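Local structure of CRISPR-associated endonuclease Cas9 (Campylobacter jejuni subsp. jejuni serotype O:2, 5X2H) at residues 555-558 against 559-563; 496-499 against 500-504; 442-445 against 446-449. The protein cleaves invading DNA matched by a guide RNA, in its natural form with RuvC-like and HNH nuclease domains, as part of CRISPR adaptive immunity. All coordinates share one frame; numbering follows the deposited sequence.

Interaction 1 of 3, residues 555-558 against 559-563; sequences HLHH and AIDAV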
loop_
_atom_site.group_PDB
_atom_site.type_symbol
_atom_site.label_atom_id
_atom_site.label_comp_id
_atom_site.label_asym_id
_atom_site.label_seq_id
_atom_site.Cartn_x
_atom_site.Cartn_y
_atom_site.Cartn_z
ATOM N N HIS A 555 -15.737 13.719 20.353
ATOM C CA HIS A 555 -14.639 12.788 20.586
ATOM C C HIS A 555 -14.653 12.161 21.977
ATOM O O HIS A 555 -13.954 11.165 22.194
ATOM C CB HIS A 555 -13.298 13.499 20.374
ATOM C CG HIS A 555 -13.060 13.941 18.964
ATOM N ND1 HIS A 555 -13.391 13.165 17.873
ATOM C CD2 HIS A 555 -12.523 15.080 18.466
ATOM C CE1 HIS A 555 -13.065 13.805 16.765
ATOM N NE2 HIS A 555 -12.537 14.970 17.096
ATOM N N LEU A 556 -15.426 12.706 22.918
ATOM C CA LEU A 556 -15.350 12.238 24.297
ATOM C C LEU A 556 -15.981 10.864 24.495
ATOM O O LEU A 556 -15.680 10.203 25.495
ATOM C CB LEU A 556 -16.013 13.251 25.233
ATOM C CG LEU A 556 -15.357 14.630 25.312
ATOM C CD1 LEU A 556 -16.172 15.562 26.198
ATOM C CD2 LEU A 556 -13.927 14.519 25.821
ATOM N N HIS A 557 -16.835 10.411 23.573
ATOM C CA HIS A 557 -17.520 9.140 23.779
ATOM C C HIS A 557 -16.587 7.942 23.668
ATOM O O HIS A 557 -16.965 6.846 24.097
ATOM C CB HIS A 557 -18.678 8.986 22.790
ATOM C CG HIS A 557 -18.267 8.476 21.443
ATOM N ND1 HIS A 557 -17.778 9.300 20.452
ATOM C CD2 HIS A 557 -18.281 7.228 20.921
ATOM C CE1 HIS A 557 -17.503 8.580 19.379
ATOM N NE2 HIS A 557 -17.800 7.319 19.638
ATOM N N HIS A 558 -15.390 8.112 23.105
ATOM C CA HIS A 558 -14.428 7.016 23.108
ATOM C C HIS A 558 -13.903 6.746 24.511
ATOM O O HIS A 558 -13.488 5.621 24.811
ATOM C CB HIS A 558 -13.268 7.323 22.161
ATOM C CG HIS A 558 -13.688 7.538 20.741
ATOM N ND1 HIS A 558 -14.375 6.588 20.016
ATOM C CD2 HIS A 558 -13.513 8.592 19.910
ATOM C CE1 HIS A 558 -14.608 7.050 18.800
ATOM N NE2 HIS A 558 -14.096 8.264 18.711
ATOM N N ALA A 559 -13.918 7.756 25.382
ATOM C CA ALA A 559 -13.448 7.566 26.749
ATOM C C ALA A 559 -14.509 6.910 27.620
ATOM O O ALA A 559 -14.184 6.063 28.459
ATOM C CB ALA A 559 -13.020 8.901 27.351
ATOM N N ILE A 560 -15.780 7.287 27.445
ATOM C CA ILE A 560 -16.837 6.646 28.222
ATOM C C ILE A 560 -16.933 5.170 27.866
ATOM O O ILE A 560 -17.306 4.343 28.709
ATOM C CB ILE A 560 -18.187 7.371 28.025
ATOM C CG1 ILE A 560 -18.771 7.098 26.638
ATOM C CG2 ILE A 560 -18.030 8.868 28.243
ATOM C CD1 ILE A 560 -20.091 7.798 26.380
ATOM N N ASP A 561 -16.580 4.808 26.629
ATOM C CA ASP A 561 -16.500 3.395 26.276
ATOM C C ASP A 561 -15.365 2.712 27.026
ATOM O O ASP A 561 -15.534 1.598 27.533
ATOM C CB ASP A 561 -16.325 3.234 24.766
ATOM C CG ASP A 561 -17.499 3.787 23.980
ATOM O OD1 ASP A 561 -18.600 3.907 24.557
ATOM O OD2 ASP A 561 -17.321 4.101 22.785
ATOM N N ALA A 562 -14.206 3.369 27.121
ATOM C CA ALA A 562 -13.092 2.804 27.876
ATOM C C ALA A 562 -13.434 2.687 29.355
ATOM O O ALA A 562 -13.004 1.742 30.026
ATOM C CB ALA A 562 -11.837 3.652 27.676
ATOM N N VAL A 563 -14.204 3.642 29.883
ATOM C CA VAL A 563 -14.700 3.511 31.249
ATOM C C VAL A 563 -15.598 2.288 31.370
ATOM O O VAL A 563 -15.597 1.603 32.400
ATOM C CB VAL A 563 -15.426 4.803 31.678
ATOM C CG1 VAL A 563 -16.052 4.638 33.054
ATOM C CG2 VAL A 563 -14.460 5.975 31.677
#
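A559 meets L556 near the N-terminal end of helix 557-566, in the RuvC-like nuclease domain of the RNase H clan: its N donates to L556 O at 3.0 Å, three residues back. Its methyl rests against strand 29-37 at V35. At I560, CG1 is set between the backbone N and the carbonyl carbon (chi1 73°), a rotation that lays it over the preceding turn, with CG1 3.1 Å from H557 O and CD1 4.0 Å from H557 CB. I560 also packs on I621 of helix 615-622. D561 N reaches H557 O, four residues back, at 3.3 Å. Its carboxylate is steeply inclined to the H557 ring, OD2 lying 3.8 Å from H557 CD2, while a salt bridge from OD1 to R542 holds it. H557 ND1 in turn bonds N554 O, and H557 CE1 sits over one face of the H558 imidazole, offset toward the rim. H558 is a predicted magnesium ligand, close to the predicted catalytic D14. A562 touches A23 of strand 19-26 with its methyl, and its N makes a weak hydrogen bond of 3.3 Å to H558 O.

Interaction 2 of 3, residues 496-499 against 500-504; sequences RLVL and NYTKD. With nucleotides of chain B.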
loop_
_atom_site.group_PDB
_atom_site.type_symbol
_atom_site.label_atom_id
_atom_site.label_comp_id
_atom_site.label_asym_id
_atom_site.label_seq_id
_atom_site.Cartn_x
_atom_site.Cartn_y
_atom_site.Cartn_z
ATOM N N ARG A 496 -7.721 -9.503 19.306
ATOM C CA ARG A 496 -6.983 -10.703 19.681
ATOM C C ARG A 496 -5.492 -10.540 19.417
ATOM O O ARG A 496 -4.666 -11.101 20.147
ATOM C CB ARG A 496 -7.544 -11.909 18.925
ATOM C CG ARG A 496 -6.873 -13.230 19.249
ATOM C CD ARG A 496 -6.871 -13.514 20.743
ATOM N NE ARG A 496 -8.215 -13.516 21.313
ATOM C CZ ARG A 496 -8.495 -13.901 22.554
ATOM N NH1 ARG A 496 -9.746 -13.873 22.996
ATOM N NH2 ARG A 496 -7.524 -14.323 23.353
ATOM N N LEU A 497 -5.130 -9.761 18.395
ATOM C CA LEU A 497 -3.722 -9.512 18.106
ATOM C C LEU A 497 -3.095 -8.618 19.168
ATOM O O LEU A 497 -2.014 -8.919 19.688
ATOM C CB LEU A 497 -3.578 -8.881 16.722
ATOM C CG LEU A 497 -2.150 -8.623 16.240
ATOM C CD1 LEU A 497 -1.376 -9.931 16.129
ATOM C CD2 LEU A 497 -2.178 -7.905 14.911
ATOM N N VAL A 498 -3.756 -7.506 19.494
ATOM C CA VAL A 498 -3.239 -6.603 20.518
ATOM C C VAL A 498 -3.149 -7.315 21.861
ATOM O O VAL A 498 -2.210 -7.098 22.636
ATOM C CB VAL A 498 -4.115 -5.337 20.600
ATOM C CG1 VAL A 498 -3.735 -4.500 21.806
ATOM C CG2 VAL A 498 -3.979 -4.518 19.324
ATOM N N LEU A 499 -4.114 -8.190 22.148
ATOM C CA LEU A 499 -4.118 -8.910 23.417
ATOM C C LEU A 499 -2.944 -9.879 23.507
ATOM O O LEU A 499 -2.220 -9.897 24.510
ATOM C CB LEU A 499 -5.449 -9.643 23.590
ATOM C CG LEU A 499 -5.643 -10.500 24.843
ATOM C CD1 LEU A 499 -7.033 -10.282 25.424
ATOM C CD2 LEU A 499 -5.422 -11.975 24.535
ATOM N N ASN A 500 -2.742 -10.700 22.471
ATOM C CA ASN A 500 -1.623 -11.640 22.477
ATOM C C ASN A 500 -0.289 -10.907 22.484
ATOM O O ASN A 500 0.671 -11.350 23.124
ATOM C CB ASN A 500 -1.708 -12.573 21.269
ATOM C CG ASN A 500 -2.883 -13.523 21.346
ATOM O OD1 ASN A 500 -3.192 -14.066 22.408
ATOM N ND2 ASN A 500 -3.545 -13.735 20.215
ATOM N N TYR A 501 -0.213 -9.782 21.770
ATOM C CA TYR A 501 1.001 -8.976 21.748
ATOM C C TYR A 501 1.284 -8.354 23.112
ATOM O O TYR A 501 2.449 -8.171 23.480
ATOM C CB TYR A 501 0.864 -7.927 20.641
ATOM C CG TYR A 501 1.719 -6.677 20.712
ATOM C CD1 TYR A 501 3.092 -6.739 20.926
ATOM C CD2 TYR A 501 1.151 -5.429 20.485
ATOM C CE1 TYR A 501 3.862 -5.584 20.963
ATOM C CE2 TYR A 501 1.908 -4.278 20.514
ATOM C CZ TYR A 501 3.260 -4.357 20.751
ATOM O OH TYR A 501 4.000 -3.196 20.778
ATOM N N THR A 502 0.241 -8.069 23.892
ATOM C CA THR A 502 0.451 -7.446 25.194
ATOM C C THR A 502 0.850 -8.470 26.252
ATOM O O THR A 502 1.756 -8.213 27.053
ATOM C CB THR A 502 -0.807 -6.692 25.625
ATOM O OG1 THR A 502 -1.151 -5.724 24.624
ATOM C CG2 THR A 502 -0.574 -5.975 26.947
ATOM N N LYS A 503 0.201 -9.636 26.274
ATOM C CA LYS A 503 0.511 -10.618 27.306
ATOM C C LYS A 503 1.787 -11.398 27.018
ATOM O O LYS A 503 2.330 -12.023 27.934
ATOM C CB LYS A 503 -0.658 -11.589 27.500
ATOM C CG LYS A 503 -0.946 -12.522 26.333
ATOM C CD LYS A 503 -2.005 -13.541 26.738
ATOM C CE LYS A 503 -2.640 -14.227 25.537
ATOM N NZ LYS A 503 -1.703 -15.130 24.811
ATOM N N ASP A 504 2.281 -11.373 25.781
ATOM C CA ASP A 504 3.530 -12.055 25.471
ATOM C C ASP A 504 4.761 -11.229 25.819
ATOM O O ASP A 504 5.845 -11.800 25.975
ATOM C CB ASP A 504 3.588 -12.427 23.987
ATOM C CG ASP A 504 2.801 -13.680 23.662
ATOM O OD1 ASP A 504 2.125 -14.216 24.564
ATOM O OD2 ASP A 504 2.867 -14.131 22.499
ATOM P P G B 1 -11.423 -17.955 19.750
ATOM O OP1 G B 1 -12.428 -17.282 20.613
ATOM O OP2 G B 1 -11.094 -17.389 18.416
ATOM O "O5'" G B 1 -10.069 -18.078 20.580
ATOM C "C5'" G B 1 -9.629 -17.022 21.422
ATOM C "C4'" G B 1 -8.441 -17.442 22.248
ATOM O "O4'" G B 1 -8.852 -18.433 23.227
ATOM C "C3'" G B 1 -7.310 -18.119 21.487
ATOM O "O3'" G B 1 -6.442 -17.205 20.844
ATOM C "C2'" G B 1 -6.632 -18.945 22.569
ATOM O "O2'" G B 1 -5.818 -18.118 23.386
ATOM C "C1'" G B 1 -7.837 -19.401 23.390
ATOM N N9 G B 1 -8.358 -20.697 22.916
ATOM C C8 G B 1 -9.578 -20.916 22.322
ATOM N N7 G B 1 -9.778 -22.165 22.002
ATOM C C5 G B 1 -8.619 -22.813 22.407
ATOM C C6 G B 1 -8.255 -24.181 22.318
ATOM O O6 G B 1 -8.907 -25.122 21.849
ATOM N N1 G B 1 -6.991 -24.413 22.847
ATOM C C2 G B 1 -6.179 -23.452 23.391
ATOM N N2 G B 1 -4.993 -23.875 23.850
ATOM N N3 G B 1 -6.504 -22.171 23.483
ATOM C C4 G B 1 -7.731 -21.923 22.974
ATOM P P G B 2 -5.758 -17.590 19.440
ATOM O OP1 G B 2 -4.865 -16.469 19.052
ATOM O OP2 G B 2 -6.824 -18.042 18.511
ATOM O "O5'" G B 2 -4.849 -18.856 19.783
ATOM C "C5'" G B 2 -3.690 -18.720 20.590
ATOM C "C4'" G B 2 -2.952 -20.028 20.750
ATOM O "O4'" G B 2 -3.767 -20.990 21.469
ATOM C "C3'" G B 2 -2.577 -20.763 19.474
ATOM O "O3'" G B 2 -1.455 -20.211 18.813
ATOM C "C2'" G B 2 -2.347 -22.179 19.980
ATOM O "O2'" G B 2 -1.090 -22.281 20.633
ATOM C "C1'" G B 2 -3.451 -22.299 21.031
ATOM N N9 G B 2 -4.655 -22.930 20.461
ATOM C C8 G B 2 -5.841 -22.345 20.092
ATOM N N7 G B 2 -6.696 -23.201 19.598
ATOM C C5 G B 2 -6.029 -24.422 19.634
ATOM C C6 G B 2 -6.441 -25.721 19.234
ATOM O O6 G B 2 -7.520 -26.072 18.745
ATOM N N1 G B 2 -5.445 -26.669 19.452
ATOM C C2 G B 2 -4.208 -26.407 19.990
ATOM N N2 G B 2 -3.382 -27.456 20.122
ATOM N N3 G B 2 -3.813 -25.204 20.367
ATOM C C4 G B 2 -4.766 -24.268 20.162
#
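R496 and N500 form an i to i+4 pair on helix 493-505, on the side of this RuvC helix that meets the RNA of chain B. The backbone bond N500 N to R496 O, 3.0 Å long, joins their turns, and N500 ND2 lies 3.4 Å from R496 CD. Bends at chi2 and chi3 turn the guanidinium so that C5' of G1 of chain B sits over its centre, 3.4 Å above the plane: a face-on sugar contact. N500 ND2 makes a weak hydrogen bond of 3.3 Å to OP1 of G2 of chain B, while its OD1 accepts from K503 NZ at 3.0 Å, which probably limits rotation of the amide. The segment is part of a regular alpha-helix whose other flank packs on the RuvC sheet: L499 touches V530 and A532 of strand 530-532, and V498 touches I484 of strand 481-485. T502 folds back along the helix, OG1 anti to its carbonyl carbon (chi1 -57°), and donates to V498 O at 2.6 Å. T502 N reaches the same oxygen from the opposite face of its carbonyl plane. The hydroxyl also bonds Y465 OH. L499 CD2 meets K503 CE at 3.7 Å, their side chains crossing at a slant.

Interaction 3 of 3, residues 442-445 against 446-449; sequences PAFN and ETYY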
loop_
_atom_site.group_PDB
_atom_site.type_symbol
_atom_site.label_atom_id
_atom_site.label_comp_id
_atom_site.label_asym_id
_atom_site.label_seq_id
_atom_site.Cartn_x
_atom_site.Cartn_y
_atom_site.Cartn_z
ATOM N N PRO A 442 7.430 -3.200 24.118
ATOM C CA PRO A 442 8.414 -2.880 23.079
ATOM C C PRO A 442 7.733 -2.615 21.746
ATOM O O PRO A 442 6.537 -2.850 21.562
ATOM C CB PRO A 442 9.284 -4.137 23.020
ATOM C CG PRO A 442 8.359 -5.231 23.433
ATOM C CD PRO A 442 7.456 -4.628 24.480
ATOM N N ALA A 443 8.529 -2.113 20.804
ATOM C CA ALA A 443 8.030 -1.849 19.461
ATOM C C ALA A 443 7.422 -3.111 18.865
ATOM O O ALA A 443 8.022 -4.189 18.917
ATOM C CB ALA A 443 9.159 -1.335 18.571
ATOM N N PHE A 444 6.217 -2.974 18.308
ATOM C CA PHE A 444 5.551 -4.104 17.673
ATOM C C PHE A 444 6.392 -4.706 16.555
ATOM O O PHE A 444 6.244 -5.895 16.248
ATOM C CB PHE A 444 4.184 -3.667 17.137
ATOM C CG PHE A 444 3.395 -4.778 16.515
ATOM C CD1 PHE A 444 2.739 -5.705 17.308
ATOM C CD2 PHE A 444 3.308 -4.899 15.138
ATOM C CE1 PHE A 444 2.011 -6.732 16.739
ATOM C CE2 PHE A 444 2.580 -5.924 14.563
ATOM C CZ PHE A 444 1.930 -6.841 15.365
ATOM N N ASN A 445 7.283 -3.912 15.953
ATOM C CA ASN A 445 8.175 -4.396 14.908
ATOM C C ASN A 445 9.166 -5.434 15.420
ATOM O O ASN A 445 9.670 -6.233 14.625
ATOM C CB ASN A 445 8.937 -3.219 14.295
ATOM C CG ASN A 445 9.576 -3.562 12.963
ATOM O OD1 ASN A 445 8.952 -4.179 12.101
ATOM N ND2 ASN A 445 10.827 -3.156 12.788
ATOM N N GLU A 446 9.456 -5.440 16.719
ATOM C CA GLU A 446 10.462 -6.326 17.287
ATOM C C GLU A 446 9.880 -7.626 17.825
ATOM O O GLU A 446 10.623 -8.426 18.405
ATOM C CB GLU A 446 11.228 -5.603 18.400
ATOM C CG GLU A 446 11.694 -4.211 18.010
ATOM C CD GLU A 446 12.595 -4.219 16.792
ATOM O OE1 GLU A 446 13.811 -4.450 16.952
ATOM O OE2 GLU A 446 12.087 -4.003 15.671
ATOM N N THR A 447 8.584 -7.856 17.654
ATOM C CA THR A 447 7.944 -9.092 18.073
ATOM C C THR A 447 7.789 -10.029 16.882
ATOM O O THR A 447 7.865 -9.614 15.722
ATOM C CB THR A 447 6.573 -8.813 18.697
ATOM O OG1 THR A 447 5.637 -8.478 17.666
ATOM C CG2 THR A 447 6.661 -7.658 19.685
ATOM N N TYR A 448 7.564 -11.310 17.179
ATOM C CA TYR A 448 7.327 -12.262 16.098
ATOM C C TYR A 448 5.934 -12.138 15.496
ATOM O O TYR A 448 5.621 -12.875 14.555
ATOM C CB TYR A 448 7.561 -13.697 16.580
ATOM C CG TYR A 448 7.124 -13.960 18.000
ATOM C CD1 TYR A 448 5.793 -13.831 18.372
ATOM C CD2 TYR A 448 8.040 -14.352 18.967
ATOM C CE1 TYR A 448 5.386 -14.073 19.669
ATOM C CE2 TYR A 448 7.644 -14.598 20.267
ATOM C CZ TYR A 448 6.315 -14.456 20.611
ATOM O OH TYR A 448 5.907 -14.697 21.903
ATOM N N TYR A 449 5.095 -11.237 16.010
ATOM C CA TYR A 449 3.818 -10.930 15.381
ATOM C C TYR A 449 3.956 -9.958 14.220
ATOM O O TYR A 449 2.950 -9.654 13.567
ATOM C CB TYR A 449 2.842 -10.340 16.403
ATOM C CG TYR A 449 2.443 -11.271 17.525
ATOM C CD1 TYR A 449 1.562 -12.322 17.304
ATOM C CD2 TYR A 449 2.924 -11.081 18.815
ATOM C CE1 TYR A 449 1.187 -13.169 18.330
ATOM C CE2 TYR A 449 2.553 -11.922 19.848
ATOM C CZ TYR A 449 1.684 -12.965 19.598
ATOM O OH TYR A 449 1.312 -13.806 20.622
#
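F444 and T447 meet across a tight turn, and one carbonyl accepts two of its bonds. F444 O accepts the T447 hydroxyl, OG1, at 3.0 Å and, weakly, T447 N at 3.4 Å. With OG1 placed between the backbone N and the carbonyl carbon (chi1 74°), the hydroxyl turns back to this oxygen and also lies over one face of the F444 ring, 4.0 Å above its plane and toward the rim. The same OG1 accepts Y449 N at 3.3 Å, linking the F444 carbonyl to the backbone two residues beyond the threonine. One residue earlier, E446 N bonds A443 O at 2.9 Å, closing the short 3-10 turn, and A443 CB lies against E446 CG at 3.9 Å. The F444 ring reaches forward along the chain, where its CE1 packs on Y449 CB at 3.7 Å; the two side chains cross at about a right angle.

Farther out, the phenyl ring is wedged between helices: it touches L459 and I462 of helix 456-476 and meets Y501 of helix 493-505 edge-to-face. The Y501 hydroxyl is hydrogen-bonded to P442 O, while those of Y448 and Y449 both bond D504 OD2, tying both ends of 442-449 to that helix. A443 and N445 also pack on sugars of the bound RNA. Within this loop, which leads into helix 456-476, a 3-10 turn thus runs into an ST turn, the motif defined by T447 OG1 accepting the backbone N of Y449.

Overall arrangement
Along the chain the order is interaction 3, then interaction 2, then interaction 1. Interactions 2 and 3 are neighbours, their centres 11 Å apart, and they touch directly through tyrosine hydroxyls. The loop before helix 456-476 is thereby fastened to helix 493-505, and both elements also contact RNA. Interaction 1 stands apart, its centre 22 Å from that of interaction 2 and 28 Å from that of interaction 3. Yet the mixed RuvC sheet connects interactions 1 and 2: helix 493-505 packs on strands 481-485 and 530-532, helix 557-566 on strands 19-26 and 29-37. One nuclease domain thus combines RNA contacts with a predicted magnesium site.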